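Local atomic coordinates of protein A49R (Vaccinia virus, PDB entry 4D5T), a protein that blocks host NF-kappa-B activation by binding the host protein BTRC, which diminishes ubiquitination of the NF-kappa-B inhibitor NFKBIA and stabilises it. Residues D35-R43 and I102-N110. Sequence-based numbering, arbitrary orientation. Where two conformers were deposited one is given.
Sequences DIVNFIMCR and IITLKYIMN
A knob-into-hole contact joins the C-terminal end of helix 29-40 to helix 95-109: Ile-40 is the knob, and Ile-102, Leu-105, Lys-106 and Met-109 form the hole. The two branches of the knob split the work. CG2 goes to the Met-109 end of the hole, 3.6 Å from Met-109 CG, while CG1 lies over the other end, 3.9 Å from Ile-102 CG2. The backbones come close here too, and Lys-106 CA sends its C-H toward the Ile-40 carbonyl oxygen, with an angle at the hydrogen of 157°.

Within the all-helical Bcl-2-like fold of A49 this is a buried crossing: the axes of segments 35-40 and 102-109 are inclined at 45° and pass 9.3 Å apart at their closest. Ile-126 of helix 112-126 also packs on Ile-40. Ile-102 continues the apolar seam, with CG2 at 3.7 Å from Phe-39 CD2 and its CD1 branch against Ile-36 CG2. At the other end the methionines run side by side, Met-41 SD lying 3.7 Å from Met-109 CG.

Lys-106, one wall of the hole, runs on across the Phe-39 ring. With CG anti to the backbone N (chi1 178°) and an extended chain beyond it, CD sits over one face, 4.0 Å from the centroid in a CH-pi contact, and NZ makes an off-centre cation-pi contact. Water 1 ties the ammonium down, accepting from Lys-106 NZ at 2.6 Å and donating to the carbonyl oxygen of Phe-39. Tyr-58 gives the same lysine a second cation-pi partner.

Helix 29-40 ends in a Schellman motif with Cys-42, at positive phi, as its C' residue: Arg-43 N bonds to Asn-38 O and Cys-42 N to Phe-39 O.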
ATOM      1  N   ASP A  35       1.497  -1.835  10.899  1.00 24.97           N
ATOM      2  CA  ASP A  35       2.095  -2.583   9.774  1.00 24.29           C
ATOM      3  C   ASP A  35       2.025  -1.802   8.473  1.00 22.83           C
ATOM      4  O   ASP A  35       2.970  -1.787   7.689  1.00 22.91           O
ATOM      5  CB  ASP A  35       1.402  -3.949   9.608  1.00 24.40           C
ATOM      6  CG  ASP A  35       1.767  -4.972  10.706  1.00 27.79           C
ATOM      7  OD1 ASP A  35       2.813  -4.780  11.405  1.00 29.38           O
ATOM      8  OD2 ASP A  35       1.043  -5.995  10.796  1.00 26.36           O
ATOM      9  N   ILE A  36       0.916  -1.093   8.240  1.00 21.68           N
ATOM     10  CA  ILE A  36       0.803  -0.217   7.065  1.00 22.55           C
ATOM     11  C   ILE A  36       1.850   0.889   7.105  1.00 22.77           C
ATOM     12  O   ILE A  36       2.540   1.123   6.101  1.00 24.41           O
ATOM     13  CB  ILE A  36      -0.658   0.311   6.921  1.00 22.44           C
ATOM     14  CG1 ILE A  36      -1.569  -0.853   6.541  1.00 22.18           C
ATOM     15  CG2 ILE A  36      -0.712   1.395   5.857  1.00 22.62           C
ATOM     16  CD1 ILE A  36      -3.046  -0.539   6.599  1.00 23.27           C
ATOM     17  N   VAL A  37       1.995   1.551   8.258  1.00 22.94           N
ATOM     18  CA  VAL A  37       3.013   2.604   8.436  1.00 23.74           C
ATOM     19  C   VAL A  37       4.414   2.026   8.125  1.00 24.72           C
ATOM     20  O   VAL A  37       5.209   2.605   7.367  1.00 25.66           O
ATOM     21  CB  VAL A  37       2.990   3.236   9.839  1.00 24.98           C
ATOM     22  CG1 VAL A  37       4.190   4.204  10.024  1.00 26.86           C
ATOM     23  CG2 VAL A  37       1.696   4.005  10.035  1.00 24.82           C
ATOM     24  N   ASN A  38       4.696   0.898   8.724  1.00 25.91           N
ATOM     25  CA  ASN A  38       6.002   0.265   8.506  1.00 27.80           C
ATOM     26  C   ASN A  38       6.251  -0.081   7.021  1.00 25.97           C
ATOM     27  O   ASN A  38       7.355   0.072   6.540  1.00 26.57           O
ATOM     28  CB  ASN A  38       6.178  -0.920   9.439  1.00 28.20           C
ATOM     29  CG  ASN A  38       6.464  -0.490  10.897  1.00 31.39           C
ATOM     30  OD1 ASN A  38       7.031   0.543  11.133  1.00 31.07           O
ATOM     31  ND2 ASN A  38       6.208  -1.364  11.838  1.00 33.20           N
ATOM     32  N   PHE A  39       5.245  -0.579   6.315  1.00 23.65           N
ATOM     33  CA  PHE A  39       5.383  -0.819   4.875  1.00 24.12           C
ATOM     34  C   PHE A  39       5.756   0.508   4.131  1.00 24.41           C
ATOM     35  O   PHE A  39       6.657   0.528   3.270  1.00 25.87           O
ATOM     36  CB  PHE A  39       4.068  -1.387   4.295  1.00 22.89           C
ATOM     37  CG  PHE A  39       4.083  -1.517   2.795  1.00 24.61           C
ATOM     38  CD1 PHE A  39       4.796  -2.554   2.183  1.00 24.81           C
ATOM     39  CD2 PHE A  39       3.464  -0.558   1.998  1.00 22.60           C
ATOM     40  CE1 PHE A  39       4.803  -2.667   0.778  1.00 25.18           C
ATOM     41  CE2 PHE A  39       3.522  -0.633   0.625  1.00 24.81           C
ATOM     42  CZ  PHE A  39       4.195  -1.676  -0.006  1.00 23.84           C
ATOM     43  N   ILE A  40       5.027   1.581   4.430  1.00 22.94           N
ATOM     44  CA  ILE A  40       5.276   2.885   3.842  1.00 24.70           C
ATOM     45  C   ILE A  40       6.730   3.359   4.093  1.00 28.33           C
ATOM     46  O   ILE A  40       7.330   3.984   3.195  1.00 25.55           O
ATOM     47  CB  ILE A  40       4.236   3.889   4.355  1.00 25.15           C
ATOM     48  CG1 ILE A  40       2.882   3.567   3.672  1.00 25.68           C
ATOM     49  CG2 ILE A  40       4.653   5.317   4.139  1.00 29.45           C
ATOM     50  CD1 ILE A  40       1.720   4.247   4.368  1.00 25.90           C
ATOM     51  N   MET A  41       7.247   3.033   5.266  1.00 27.75           N
ATOM     52  CA  MET A  41       8.620   3.413   5.680  1.00 31.13           C
ATOM     53  C   MET A  41       9.707   2.353   5.365  1.00 32.75           C
ATOM     54  O   MET A  41      10.836   2.464   5.829  1.00 32.74           O
ATOM     55  CB  MET A  41       8.660   3.693   7.175  1.00 31.29           C
ATOM     56  CG  MET A  41       7.617   4.712   7.703  1.00 31.36           C
ATOM     57  SD  MET A  41       7.775   6.288   6.836  1.00 32.90           S
ATOM     58  CE  MET A  41       6.302   7.088   7.482  1.00 36.86           C
ATOM     59  N   CYS A  42       9.359   1.363   4.551  0.64 33.54           N
ATOM     60  CA  CYS A  42      10.267   0.334   4.079  0.64 35.68           C
ATOM     61  C   CYS A  42      10.792  -0.509   5.213  0.64 36.20           C
ATOM     62  O   CYS A  42      11.999  -0.773   5.303  0.64 39.87           O
ATOM     63  CB  CYS A  42      11.423   0.951   3.310  0.64 39.54           C
ATOM     64  SG  CYS A  42      11.036   1.429   1.643  0.64 43.65           S
ATOM     65  N   ARG A  43       9.902  -0.896   6.105  1.00 34.70           N
ATOM     66  CA  ARG A  43      10.162  -1.875   7.124  1.00 41.05           C
ATOM     67  C   ARG A  43       8.984  -2.885   7.157  1.00 40.01           C
ATOM     68  O   ARG A  43       8.452  -3.150   8.210  1.00 43.26           O
ATOM     69  CB  ARG A  43      10.231  -1.246   8.497  1.00 46.01           C
ATOM     70  CG  ARG A  43      11.136  -0.068   8.635  1.00 52.90           C
ATOM     71  CD  ARG A  43      11.051   0.433  10.075  1.00 57.27           C
ATOM     72  NE  ARG A  43      11.023   1.886  10.086  1.00 62.81           N
ATOM     73  CZ  ARG A  43       9.988   2.637  10.446  1.00 63.79           C
ATOM     74  NH1 ARG A  43       8.857   2.098  10.881  1.00 65.30           N
ATOM     75  NH2 ARG A  43      10.098   3.961  10.379  1.00 66.14           N
ATOM     76  N   ILE A 102      -1.492   4.103  -0.284  1.00 21.09           N
ATOM     77  CA  ILE A 102      -0.416   3.525   0.460  1.00 22.25           C
ATOM     78  C   ILE A 102       0.877   3.439  -0.372  1.00 22.88           C
ATOM     79  O   ILE A 102       1.926   3.794   0.123  1.00 23.99           O
ATOM     80  CB  ILE A 102      -0.812   2.121   1.002  1.00 20.35           C
ATOM     81  CG1 ILE A 102      -1.882   2.282   2.117  1.00 20.17           C
ATOM     82  CG2 ILE A 102       0.352   1.414   1.593  1.00 20.88           C
ATOM     83  CD1 ILE A 102      -2.664   1.010   2.413  1.00 20.35           C
ATOM     84  N   ILE A 103       0.755   2.980  -1.613  1.00 22.58           N
ATOM     85  CA  ILE A 103       1.911   2.844  -2.483  1.00 24.38           C
ATOM     86  C   ILE A 103       2.482   4.196  -2.840  1.00 25.55           C
ATOM     87  O   ILE A 103       3.705   4.380  -2.810  1.00 25.00           O
ATOM     88  CB  ILE A 103       1.521   2.024  -3.706  1.00 26.49           C
ATOM     89  CG1 ILE A 103       1.435   0.563  -3.248  1.00 27.06           C
ATOM     90  CG2 ILE A 103       2.503   2.233  -4.836  1.00 28.76           C
ATOM     91  CD1 ILE A 103       0.933  -0.352  -4.316  1.00 29.59           C
ATOM     92  N   THR A 104       1.615   5.177  -3.075  1.00 23.92           N
ATOM     93  CA  THR A 104       2.089   6.559  -3.347  1.00 24.35           C
ATOM     94  C   THR A 104       2.855   7.127  -2.144  1.00 24.06           C
ATOM     95  O   THR A 104       3.942   7.741  -2.309  1.00 25.18           O
ATOM     96  CB  THR A 104       0.917   7.495  -3.678  1.00 25.32           C
ATOM     97  OG1 THR A 104       0.303   7.058  -4.895  1.00 25.96           O
ATOM     98  CG2 THR A 104       1.430   8.930  -3.894  1.00 27.15           C
ATOM     99  N   LEU A 105       2.344   6.900  -0.944  1.00 22.03           N
ATOM    100  CA  LEU A 105       3.010   7.368   0.260  1.00 22.99           C
ATOM    101  C   LEU A 105       4.392   6.691   0.380  1.00 24.29           C
ATOM    102  O   LEU A 105       5.373   7.313   0.825  1.00 26.75           O
ATOM    103  CB  LEU A 105       2.150   7.159   1.532  1.00 22.41           C
ATOM    104  CG  LEU A 105       0.889   8.061   1.516  1.00 23.68           C
ATOM    105  CD1 LEU A 105      -0.018   7.713   2.669  1.00 24.37           C
ATOM    106  CD2 LEU A 105       1.136   9.521   1.543  1.00 24.23           C
ATOM    107  N   LYS A 106       4.491   5.406   0.059  1.00 24.79           N
ATOM    108  CA  LYS A 106       5.771   4.700   0.057  1.00 26.04           C
ATOM    109  C   LYS A 106       6.731   5.335  -0.945  1.00 25.92           C
ATOM    110  O   LYS A 106       7.891   5.607  -0.600  1.00 27.78           O
ATOM    111  CB  LYS A 106       5.580   3.189  -0.223  1.00 25.30           C
ATOM    112  CG  LYS A 106       6.901   2.451  -0.270  1.00 28.31           C
ATOM    113  CD  LYS A 106       6.748   0.951  -0.273  1.00 30.01           C
ATOM    114  CE  LYS A 106       8.166   0.365  -0.429  1.00 36.18           C
ATOM    115  NZ  LYS A 106       8.258  -1.049  -0.125  1.00 40.12           N
ATOM    116  N   TYR A 107       6.252   5.701  -2.133  1.00 26.94           N
ATOM    117  CA  TYR A 107       7.156   6.399  -3.070  1.00 28.94           C
ATOM    118  C   TYR A 107       7.674   7.705  -2.484  1.00 30.78           C
ATOM    119  O   TYR A 107       8.846   8.109  -2.677  1.00 35.16           O
ATOM    120  CB  TYR A 107       6.491   6.702  -4.404  1.00 29.19           C
ATOM    121  CG  TYR A 107       6.014   5.558  -5.223  1.00 30.27           C
ATOM    122  CD1 TYR A 107       6.784   4.392  -5.408  1.00 30.60           C
ATOM    123  CD2 TYR A 107       4.825   5.670  -5.935  1.00 32.83           C
ATOM    124  CE1 TYR A 107       6.325   3.333  -6.189  1.00 31.25           C
ATOM    125  CE2 TYR A 107       4.365   4.607  -6.707  1.00 34.17           C
ATOM    126  CZ  TYR A 107       5.140   3.468  -6.852  1.00 31.72           C
ATOM    127  OH  TYR A 107       4.685   2.495  -7.690  1.00 37.01           O
ATOM    128  N   ILE A 108       6.779   8.450  -1.834  1.00 32.54           N
ATOM    129  CA  ILE A 108       7.111   9.762  -1.295  1.00 31.23           C
ATOM    130  C   ILE A 108       8.104   9.613  -0.146  1.00 30.29           C
ATOM    131  O   ILE A 108       9.106  10.360  -0.085  1.00 30.38           O
ATOM    132  CB  ILE A 108       5.876  10.533  -0.818  1.00 30.57           C
ATOM    133  CG1 ILE A 108       4.982  10.888  -2.006  1.00 32.60           C
ATOM    134  CG2 ILE A 108       6.295  11.807  -0.064  1.00 31.41           C
ATOM    135  CD1 ILE A 108       3.709  11.535  -1.554  1.00 31.83           C
ATOM    136  N   MET A 109       7.908   8.593   0.685  1.00 29.10           N
ATOM    137  CA  MET A 109       8.873   8.282   1.772  1.00 29.95           C
ATOM    138  C   MET A 109      10.196   7.690   1.282  1.00 29.92           C
ATOM    139  O   MET A 109      11.190   7.689   2.016  1.00 29.46           O
ATOM    140  CB  MET A 109       8.257   7.349   2.814  1.00 30.11           C
ATOM    141  CG  MET A 109       7.089   7.935   3.615  1.00 31.17           C
ATOM    142  SD  MET A 109       7.403   9.412   4.558  1.00 30.43           S
ATOM    143  CE  MET A 109       7.074  10.691   3.411  1.00 28.15           C
ATOM    144  N   ASN A 110      10.255   7.237   0.033  1.00 31.94           N
ATOM    145  CA  ASN A 110      11.556   6.845  -0.628  1.00 35.15           C
ATOM    146  C   ASN A 110      12.460   8.063  -0.914  1.00 33.99           C
ATOM    147  O   ASN A 110      13.598   7.887  -1.265  1.00 37.87           O
ATOM    148  CB  ASN A 110      11.339   6.065  -1.968  1.00 36.15           C
ATOM    149  CG  ASN A 110      10.690   4.669  -1.798  1.00 36.98           C
ATOM    150  OD1 ASN A 110      10.750   4.043  -0.741  1.00 38.16           O
ATOM    151  ND2 ASN A 110      10.058   4.172  -2.890  1.00 38.98           N
TER
HETATM  152  O   HOH W   1       8.098  -1.814   2.378  1.00 36.95           O
HETATM  153  O   HOH W   2       9.646   4.214   1.704  1.00 32.30           O